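Local coordinates for protein chorismate mutase (Helicobacter pylori, PDB 6AL9) that probably catalyses the rearrangement of chorismate to prephenate, as a two-chain, all-helical mutase of the type II (AroQ) family, at residues D28-I33 with T77-I82; R58-D63 with E70-F75. One frame throughout, in Å; residues are numbered along the deposited sequence.

Interaction 1: residues D28-I33 with T77-I82. With PHB (p-hydroxybenzoic acid), chain E.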
loop_
_atom_site.group_PDB
_atom_site.type_symbol
_atom_site.label_atom_id
_atom_site.label_comp_id
_atom_site.label_asym_id
_atom_site.label_seq_id
_atom_site.Cartn_x
_atom_site.Cartn_y
_atom_site.Cartn_z
ATOM N N ASP B 28 0.465 -0.787 9.089
ATOM C CA ASP B 28 0.904 -0.682 10.459
ATOM C C ASP B 28 1.261 -2.047 11.061
ATOM O O ASP B 28 2.283 -2.193 11.725
ATOM C CB ASP B 28 -0.182 0.018 11.283
ATOM C CG ASP B 28 0.370 0.676 12.543
ATOM O OD1 ASP B 28 1.430 1.330 12.456
ATOM O OD2 ASP B 28 -0.268 0.554 13.609
ATOM N N LYS B 29 0.415 -3.047 10.824
ATOM C CA LYS B 29 0.661 -4.418 11.316
ATOM C C LYS B 29 1.877 -5.010 10.645
ATOM O O LYS B 29 2.600 -5.799 11.247
ATOM C CB LYS B 29 -0.535 -5.335 11.026
ATOM C CG LYS B 29 -1.678 -5.261 12.029
ATOM C CD LYS B 29 -3.053 -5.101 11.361
ATOM C CE LYS B 29 -4.191 -5.664 12.207
ATOM N NZ LYS B 29 -4.219 -7.158 12.145
ATOM N N ARG B 30 2.100 -4.631 9.386
ATOM C CA ARG B 30 3.232 -5.166 8.625
ATOM C C ARG B 30 4.543 -4.604 9.127
ATOM O O ARG B 30 5.583 -5.267 9.082
ATOM C CB ARG B 30 3.071 -4.922 7.119
ATOM C CG ARG B 30 4.015 -5.736 6.252
ATOM C CD ARG B 30 4.031 -5.180 4.829
ATOM N NE ARG B 30 4.471 -6.146 3.829
ATOM C CZ ARG B 30 5.739 -6.499 3.639
ATOM N NH1 ARG B 30 6.716 -5.933 4.348
ATOM N NH2 ARG B 30 6.051 -7.392 2.709
ATOM N N LEU B 31 4.497 -3.391 9.645
ATOM C CA LEU B 31 5.660 -2.848 10.320
ATOM C C LEU B 31 5.907 -3.484 11.691
ATOM O O LEU B 31 7.039 -3.609 12.117
ATOM C CB LEU B 31 5.497 -1.334 10.463
ATOM C CG LEU B 31 5.462 -0.587 9.147
ATOM C CD1 LEU B 31 5.612 0.899 9.440
ATOM C CD2 LEU B 31 6.573 -1.125 8.228
ATOM N N GLU B 32 4.854 -3.874 12.398
ATOM C CA GLU B 32 5.038 -4.541 13.692
ATOM C C GLU B 32 5.716 -5.904 13.503
ATOM O O GLU B 32 6.624 -6.275 14.257
ATOM C CB GLU B 32 3.704 -4.663 14.433
ATOM C CG GLU B 32 3.668 -5.719 15.536
ATOM C CD GLU B 32 4.395 -5.338 16.826
ATOM O OE1 GLU B 32 4.836 -4.159 16.969
ATOM O OE2 GLU B 32 4.514 -6.247 17.707
ATOM N N ILE B 33 5.291 -6.630 12.471
ATOM C CA ILE B 33 5.945 -7.885 12.108
ATOM C C ILE B 33 7.376 -7.675 11.671
ATOM O O ILE B 33 8.249 -8.437 12.033
ATOM C CB ILE B 33 5.188 -8.661 11.011
ATOM C CG1 ILE B 33 3.831 -9.099 11.526
ATOM C CG2 ILE B 33 5.955 -9.928 10.626
ATOM C CD1 ILE B 33 2.925 -9.592 10.439
ATOM N N THR B 77 7.806 -1.651 -4.138
ATOM C CA THR B 77 9.085 -0.946 -4.040
ATOM C C THR B 77 9.006 0.021 -2.867
ATOM O O THR B 77 9.908 0.088 -2.034
ATOM C CB THR B 77 9.482 -0.198 -5.338
ATOM O OG1 THR B 77 9.774 -1.150 -6.393
ATOM C CG2 THR B 77 10.753 0.640 -5.075
ATOM N N GLU B 78 7.882 0.733 -2.783
ATOM C CA GLU B 78 7.668 1.702 -1.725
ATOM C C GLU B 78 7.466 1.017 -0.377
ATOM O O GLU B 78 8.095 1.407 0.634
ATOM C CB GLU B 78 6.465 2.563 -2.071
ATOM C CG GLU B 78 6.139 3.638 -1.058
ATOM C CD GLU B 78 7.265 4.640 -0.853
ATOM O OE1 GLU B 78 7.252 5.318 0.197
ATOM O OE2 GLU B 78 8.148 4.770 -1.732
ATOM N N VAL B 79 6.603 0.005 -0.366
ATOM C CA VAL B 79 6.414 -0.818 0.818
ATOM C C VAL B 79 7.709 -1.401 1.396
ATOM O O VAL B 79 7.920 -1.372 2.620
ATOM C CB VAL B 79 5.415 -1.961 0.553
ATOM C CG1 VAL B 79 5.340 -2.903 1.745
ATOM C CG2 VAL B 79 4.039 -1.382 0.299
ATOM N N PHE B 80 8.570 -1.940 0.537
ATOM C CA PHE B 80 9.849 -2.499 0.975
ATOM C C PHE B 80 10.789 -1.387 1.454
ATOM O O PHE B 80 11.478 -1.584 2.455
ATOM C CB PHE B 80 10.561 -3.299 -0.133
ATOM C CG PHE B 80 9.847 -4.571 -0.573
ATOM C CD1 PHE B 80 9.161 -5.362 0.311
ATOM C CD2 PHE B 80 9.870 -4.948 -1.890
ATOM C CE1 PHE B 80 8.519 -6.502 -0.103
ATOM C CE2 PHE B 80 9.235 -6.089 -2.316
ATOM C CZ PHE B 80 8.550 -6.862 -1.422
ATOM N N LYS B 81 10.823 -0.244 0.757
ATOM C CA LYS B 81 11.528 0.953 1.273
ATOM C C LYS B 81 11.038 1.381 2.644
ATOM O O LYS B 81 11.841 1.599 3.534
ATOM C CB LYS B 81 11.438 2.150 0.319
ATOM C CG LYS B 81 12.399 2.012 -0.846
ATOM C CD LYS B 81 12.518 3.274 -1.682
ATOM C CE LYS B 81 13.265 2.992 -2.989
ATOM N NZ LYS B 81 12.681 3.771 -4.128
ATOM N N ILE B 82 9.728 1.523 2.799
ATOM C CA ILE B 82 9.191 1.897 4.081
ATOM C C ILE B 82 9.587 0.895 5.175
ATOM O O ILE B 82 10.060 1.271 6.234
ATOM C CB ILE B 82 7.674 1.967 4.044
ATOM C CG1 ILE B 82 7.214 3.236 3.327
ATOM C CG2 ILE B 82 7.121 1.952 5.468
ATOM C CD1 ILE B 82 5.741 3.178 2.987
HETATM C "C1'" PHB E . 9.373 -7.409 4.392
HETATM O "O1'" PHB E . 8.575 -8.029 3.659
HETATM O "O2'" PHB E . 9.033 -6.983 5.521
HETATM C C1 PHB E . 10.771 -7.179 3.891
HETATM C C2 PHB E . 11.541 -6.102 4.348
HETATM C C3 PHB E . 12.838 -5.908 3.870
HETATM C C4 PHB E . 13.365 -6.796 2.934
HETATM C C5 PHB E . 12.599 -7.872 2.483
HETATM C C6 PHB E . 11.306 -8.064 2.958
HETATM O O4 PHB E . 14.623 -6.622 2.448
#

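Interaction 2: residues R58-D63 with E70-F75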
loop_
_atom_site.group_PDB
_atom_site.type_symbol
_atom_site.label_atom_id
_atom_site.label_comp_id
_atom_site.label_asym_id
_atom_site.label_seq_id
_atom_site.Cartn_x
_atom_site.Cartn_y
_atom_site.Cartn_z
ATOM N N ARG B 58 5.342 -14.429 -6.063
ATOM C CA ARG B 58 4.164 -15.112 -5.540
ATOM C C ARG B 58 2.904 -14.249 -5.787
ATOM O O ARG B 58 1.937 -14.723 -6.397
ATOM C CB ARG B 58 4.354 -15.430 -4.064
ATOM C CG ARG B 58 3.175 -16.123 -3.399
ATOM C CD ARG B 58 3.411 -16.275 -1.890
ATOM N NE ARG B 58 3.246 -15.026 -1.139
ATOM C CZ ARG B 58 2.082 -14.445 -0.847
ATOM N NH1 ARG B 58 0.946 -14.976 -1.260
ATOM N NH2 ARG B 58 2.053 -13.306 -0.158
ATOM N N LEU B 59 2.947 -12.985 -5.372
ATOM C CA LEU B 59 1.787 -12.076 -5.571
ATOM C C LEU B 59 1.387 -11.877 -7.043
ATOM O O LEU B 59 0.203 -11.740 -7.353
ATOM C CB LEU B 59 2.052 -10.696 -4.950
ATOM C CG LEU B 59 2.202 -10.685 -3.446
ATOM C CD1 LEU B 59 2.907 -9.404 -3.019
ATOM C CD2 LEU B 59 0.848 -10.849 -2.771
ATOM N N SER B 60 2.374 -11.854 -7.939
ATOM C CA SER B 60 2.128 -11.755 -9.374
ATOM C C SER B 60 1.273 -12.882 -9.931
ATOM O O SER B 60 0.553 -12.691 -10.903
ATOM C CB SER B 60 3.453 -11.746 -10.122
ATOM O OG SER B 60 4.083 -10.513 -9.901
ATOM N N GLN B 61 1.352 -14.055 -9.330
ATOM C CA GLN B 61 0.628 -15.187 -9.878
ATOM C C GLN B 61 -0.857 -15.135 -9.492
ATOM O O GLN B 61 -1.680 -15.797 -10.117
ATOM C CB GLN B 61 1.270 -16.501 -9.435
ATOM C CG GLN B 61 2.732 -16.669 -9.819
ATOM C CD GLN B 61 3.489 -17.499 -8.783
ATOM O OE1 GLN B 61 2.936 -17.887 -7.738
ATOM N NE2 GLN B 61 4.757 -17.787 -9.070
ATOM N N ARG B 62 -1.208 -14.318 -8.501
ATOM C CA ARG B 62 -2.567 -14.307 -7.958
ATOM C C ARG B 62 -3.558 -13.595 -8.886
ATOM O O ARG B 62 -3.160 -12.885 -9.815
ATOM C CB ARG B 62 -2.580 -13.636 -6.593
ATOM C CG ARG B 62 -1.603 -14.233 -5.593
ATOM C CD ARG B 62 -1.673 -13.532 -4.238
ATOM N NE ARG B 62 -2.806 -13.979 -3.424
ATOM C CZ ARG B 62 -3.740 -13.185 -2.894
ATOM N NH1 ARG B 62 -3.715 -11.868 -3.062
ATOM N NH2 ARG B 62 -4.714 -13.715 -2.170
ATOM N N ASP B 63 -4.852 -13.810 -8.640
ATOM C CA ASP B 63 -5.915 -13.301 -9.527
ATOM C C ASP B 63 -6.439 -11.947 -9.095
ATOM O O ASP B 63 -7.013 -11.818 -8.014
ATOM C CB ASP B 63 -7.089 -14.269 -9.597
ATOM C CG ASP B 63 -7.237 -14.876 -10.964
ATOM O OD1 ASP B 63 -6.528 -15.876 -11.250
ATOM O OD2 ASP B 63 -8.039 -14.328 -11.758
ATOM N N GLU B 70 3.699 -4.552 -13.128
ATOM C CA GLU B 70 4.177 -3.174 -13.026
ATOM C C GLU B 70 3.619 -2.481 -11.784
ATOM O O GLU B 70 4.338 -1.762 -11.088
ATOM C CB GLU B 70 3.721 -2.347 -14.224
ATOM C CG GLU B 70 4.543 -2.476 -15.478
ATOM C CD GLU B 70 3.999 -1.562 -16.552
ATOM O OE1 GLU B 70 3.815 -0.363 -16.255
ATOM O OE2 GLU B 70 3.714 -2.037 -17.667
ATOM N N ILE B 71 2.326 -2.668 -11.545
ATOM C CA ILE B 71 1.621 -1.981 -10.463
ATOM C C ILE B 71 2.066 -2.528 -9.102
ATOM O O ILE B 71 2.219 -1.764 -8.159
ATOM C CB ILE B 71 0.083 -2.130 -10.602
ATOM C CG1 ILE B 71 -0.422 -1.360 -11.830
ATOM C CG2 ILE B 71 -0.620 -1.632 -9.352
ATOM C CD1 ILE B 71 -1.890 -1.605 -12.171
ATOM N N LEU B 72 2.269 -3.847 -9.017
ATOM C CA LEU B 72 2.785 -4.493 -7.800
ATOM C C LEU B 72 4.213 -4.059 -7.522
ATOM O O LEU B 72 4.542 -3.758 -6.374
ATOM C CB LEU B 72 2.699 -6.019 -7.877
ATOM C CG LEU B 72 1.320 -6.639 -7.600
ATOM C CD1 LEU B 72 1.175 -8.038 -8.177
ATOM C CD2 LEU B 72 1.006 -6.656 -6.117
ATOM N N THR B 73 5.043 -4.027 -8.567
ATOM C CA THR B 73 6.434 -3.616 -8.442
ATOM C C THR B 73 6.511 -2.196 -7.872
ATOM O O THR B 73 7.230 -1.953 -6.923
ATOM C CB THR B 73 7.191 -3.705 -9.802
ATOM O OG1 THR B 73 7.309 -5.079 -10.217
ATOM C CG2 THR B 73 8.591 -3.116 -9.690
ATOM N N GLY B 74 5.726 -1.272 -8.404
ATOM C CA GLY B 74 5.715 0.081 -7.876
ATOM C C GLY B 74 5.202 0.118 -6.451
ATOM O O GLY B 74 5.844 0.671 -5.555
ATOM N N PHE B 75 4.033 -0.459 -6.236
ATOM C CA PHE B 75 3.510 -0.546 -4.895
ATOM C C PHE B 75 4.549 -1.073 -3.871
ATOM O O PHE B 75 4.816 -0.444 -2.836
ATOM C CB PHE B 75 2.272 -1.426 -4.882
ATOM C CG PHE B 75 1.519 -1.392 -3.578
ATOM C CD1 PHE B 75 0.930 -0.224 -3.141
ATOM C CD2 PHE B 75 1.402 -2.531 -2.799
ATOM C CE1 PHE B 75 0.208 -0.183 -1.948
ATOM C CE2 PHE B 75 0.705 -2.500 -1.607
ATOM C CZ PHE B 75 0.098 -1.324 -1.176
#

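Interaction 1: residues D28-I33 with T77-I82
Arg30 of helix 9-41 reaches across to helix 69-93, where it meets Val79 and Phe80 beside a bound p-hydroxybenzoate. With CG anti to the backbone N (chi1 -166°) and the chain extended as far as NE, its guanidinium is carried out to the ligand carboxylate. Two sets of polar contacts hold this group. NH2 of Arg30 donates to O1' at 2.8 Å, an appreciably bent hydrogen bond (N-H...O 138°) with O1' near the guanidinium plane; Arg30 NH1 lies 2.8 Å from O2' and 2.9 Å from O1'. NE forms a salt bridge with OD1 of Asp20 of the second subunit, which probably helps fix the group's rotation. Apolar and aromatic atoms frame it: Val79 CG1 sits over one guanidinium face, displaced to the NE side and 4.0 Å from Arg30 NE, while NH2 approaches the edge of the Phe80 ring, 3.8 Å from CE1. The remaining packing is aliphatic, Leu31 CD2 lying 4.2 Å from Ile82 CG2 as the side chains cross nearly at right angles. The axes of 28-33 and 77-82 come within 11.4 Å and cross at -48°. Cys48 N, Glu52 OE2 and Ser83 OG also hydrogen-bond to the ligand, in an interhelical pocket consistent with the AroQ active site.

Interaction 2: residues R58-D63 with E70-F75
Leu72 points from helix 69-93 at the backbone of Leu59 and Ser60, at the connection between the consecutive helices 49-61 and 69-93 of the all-helical AroQ fold, where the first helix ends and the chain turns back through a short loop. One methyl does the touching: CD1 of Leu72 lies 3.9 Å from the carbonyl O of Leu59 and 4.0 Å from the backbone N of Ser60, so it rests on the peptide link between them. CB of Leu72 is directed toward 58-63, and with CG anti to the carbonyl carbon (chi1 -79°) this carries CD1 onto that peptide. Leu59 also turns its CB toward this contact, and the part of its side chain that comes closest is this base, Leu59 CB lying 4.3 Å from Leu72 CD1. Both leucines pack on Ser24 of the second subunit, so the contact also faces the dimer partner. No hydrogen bond joins the two segments; this is small van der Waals packing, a methyl against backbone, burying 110 Å² in all. Ser60 lies at the exposed margin, its hydroxyl bonded back to the carbonyl O of Leu56 one turn earlier in its own helix. That rotation, with OG beside the backbone N (chi1 -72°), leaves Ser60 OG 4.2 Å from Leu72 CD1.

Overall arrangement
Both contacts use helix 69-93, which meets helix 9-41 in interaction 1 and helix 49-61 in interaction 2, so together they tie all three helices of the chain. Interaction 2 is nested within the sequence loop that interaction 1 closes, and their centres lie 16 Å apart. All five touching residues of interaction 1 are buried, near the middle of the chain, and mix a ligand-binding guanidinium with aromatic and aliphatic packing. Interaction 2 centres about 12 Å from the chain centre, away from the ligand pocket; it has one exposed residue among three and relies on a methyl against backbone. The second subunit borders both with polar bonds as well as packing: its Lys65, His66 and Leu67 backbone hydrogen-bonds to Asp28, its Asn21 to Arg58.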